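Side-chain contact in pseudoalteromonas arctica PAMC 21717 (Pseudoalteromonas arctica, PDB 5YL7), which probably cleaves peptide bonds as a cold-active, calcium-binding serine protease of the subtilase family: residues L21-P24 against T25-T29. Residues are numbered along the deposited sequence; the frame is centred on the assembly and turned at random.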
loop_
_atom_site.group_PDB
_atom_site.type_symbol
_atom_site.label_atom_id
_atom_site.label_comp_id
_atom_site.label_asym_id
_atom_site.label_seq_id
_atom_site.Cartn_x
_atom_site.Cartn_y
_atom_site.Cartn_z
ATOM N N LEU A 21 9.732 11.197 -2.655
ATOM C CA LEU A 21 8.900 10.936 -3.809
ATOM C C LEU A 21 8.679 12.114 -4.755
ATOM O O LEU A 21 7.965 12.001 -5.743
ATOM C CB LEU A 21 7.550 10.372 -3.362
ATOM C CG LEU A 21 6.877 9.361 -4.257
ATOM C CD1 LEU A 21 7.584 8.026 -4.302
ATOM C CD2 LEU A 21 5.420 9.229 -3.863
ATOM N N ASN A 22 9.217 13.300 -4.405
ATOM C CA ASN A 22 9.096 14.510 -5.216
ATOM C C ASN A 22 7.639 14.897 -5.401
ATOM O O ASN A 22 7.233 15.233 -6.509
ATOM C CB ASN A 22 9.835 14.350 -6.568
ATOM C CG ASN A 22 10.208 15.664 -7.193
ATOM O OD1 ASN A 22 10.398 16.672 -6.481
ATOM N ND2 ASN A 22 10.290 15.664 -8.511
ATOM N N LEU A 23 6.908 14.896 -4.283
ATOM C CA LEU A 23 5.459 15.188 -4.287
ATOM C C LEU A 23 5.084 16.676 -4.389
ATOM O O LEU A 23 4.097 16.960 -5.075
ATOM C CB LEU A 23 4.815 14.541 -3.126
ATOM C CG LEU A 23 4.516 13.055 -3.370
ATOM C CD1 LEU A 23 4.320 12.321 -2.045
ATOM C CD2 LEU A 23 3.297 12.880 -4.302
ATOM N N PRO A 24 5.778 17.614 -3.711
ATOM C CA PRO A 24 5.211 18.983 -3.749
ATOM C C PRO A 24 4.971 19.515 -5.126
ATOM O O PRO A 24 3.850 20.124 -5.355
ATOM C CB PRO A 24 6.295 19.753 -2.963
ATOM C CG PRO A 24 6.767 18.782 -1.913
ATOM C CD PRO A 24 6.845 17.470 -2.716
ATOM N N THR A 25 5.832 19.339 -6.075
ATOM C CA THR A 25 5.609 19.776 -7.392
ATOM C C THR A 25 4.493 19.041 -8.099
ATOM O O THR A 25 3.673 19.548 -8.870
ATOM C CB THR A 25 6.936 19.703 -8.267
ATOM O OG1 THR A 25 7.779 20.675 -7.650
ATOM C CG2 THR A 25 6.618 20.015 -9.748
ATOM N N ALA A 26 4.391 17.683 -7.824
ATOM C CA ALA A 26 3.286 16.945 -8.388
ATOM C C ALA A 26 1.923 17.478 -7.970
ATOM O O ALA A 26 1.007 17.539 -8.802
ATOM C CB ALA A 26 3.434 15.463 -7.995
ATOM N N TRP A 27 1.827 17.798 -6.694
ATOM C CA TRP A 27 0.550 18.300 -6.113
ATOM C C TRP A 27 0.117 19.628 -6.737
ATOM O O TRP A 27 -1.093 19.934 -6.624
ATOM C CB TRP A 27 0.698 18.401 -4.645
ATOM C CG TRP A 27 0.754 17.047 -3.892
ATOM C CD1 TRP A 27 0.120 15.883 -4.233
ATOM C CD2 TRP A 27 1.404 16.819 -2.675
ATOM N NE1 TRP A 27 0.357 14.972 -3.282
ATOM C CE2 TRP A 27 1.130 15.475 -2.286
ATOM C CE3 TRP A 27 2.229 17.582 -1.816
ATOM C CZ2 TRP A 27 1.584 14.948 -1.113
ATOM C CZ3 TRP A 27 2.719 17.068 -0.709
ATOM C CH2 TRP A 27 2.421 15.678 -0.351
ATOM N N ASP A 28 0.990 20.390 -7.400
ATOM C CA ASP A 28 0.537 21.572 -8.169
ATOM C C ASP A 28 -0.414 21.189 -9.236
ATOM O O ASP A 28 -1.156 22.079 -9.754
ATOM C CB ASP A 28 1.794 22.284 -8.697
ATOM C CG ASP A 28 2.558 22.950 -7.628
ATOM O OD1 ASP A 28 2.018 23.288 -6.564
ATOM O OD2 ASP A 28 3.840 23.057 -7.815
ATOM N N THR A 29 -0.393 19.939 -9.777
ATOM C CA THR A 29 -1.152 19.498 -10.939
ATOM C C THR A 29 -2.173 18.414 -10.589
ATOM O O THR A 29 -3.217 18.245 -11.207
ATOM C CB THR A 29 -0.077 18.845 -12.020
ATOM O OG1 THR A 29 0.780 19.951 -12.442
ATOM C CG2 THR A 29 -0.732 18.367 -13.179
HETATM O O HOH W 1 8.575 18.530 -5.825
#
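Leu23 and Trp27 sit one turn apart on the short helix 23-27, where Trp27 N donates to Leu23 O (2.9 Å, 163° at the hydrogen). The same two residues meet through their side chains. Leu23 CB lies over one face of the indole in a CH-pi contact, 3.8 Å from the centroid of the six-membered ring and 9° off its normal. The leucine crosses the indole at a slant: Leu23 CD1 stands 3.9 Å from Trp27 CZ2, and Leu23 CD2 reaches the pyrrole part, 3.7 Å from Trp27 NE1. With CG anti to its own carbonyl carbon (chi1 -71°), Trp27 turns the indole back toward the start of the helix and across Leu23. Trp27 NE1 is bonded to Val121 O, and Tyr123 meets the indole edge-to-face, so the ring is fixed from beyond the helix as well. Leu23 also packs on Leu293 of helix 280-297, and Ala26 rests on Ala331 of helix 331-338. At the helix start a water spans the gap between side chain and backbone: it donates to Asn22 OD1 (2.7 Å) and accepts from Thr25 N (2.9 Å), an amide in the first turn. Asn22 ND2 is held by Asp330 OD1, which probably helps to hold the side-chain amide whose OD1 receives the water's hydrogen bond. An alanine in place of Trp27 would probably leave the Leu23 side chain without its aromatic cover and Val121 O without its indole donor. Chemically, the turn combines an apolar side, where leucine meets indole, with a hydrated start, where water serves one backbone N-H; the bonds to Val121 and Asp330 tie this short helix near the N-terminus to the loop at Val121 and to Asp330, just before helix 331-338.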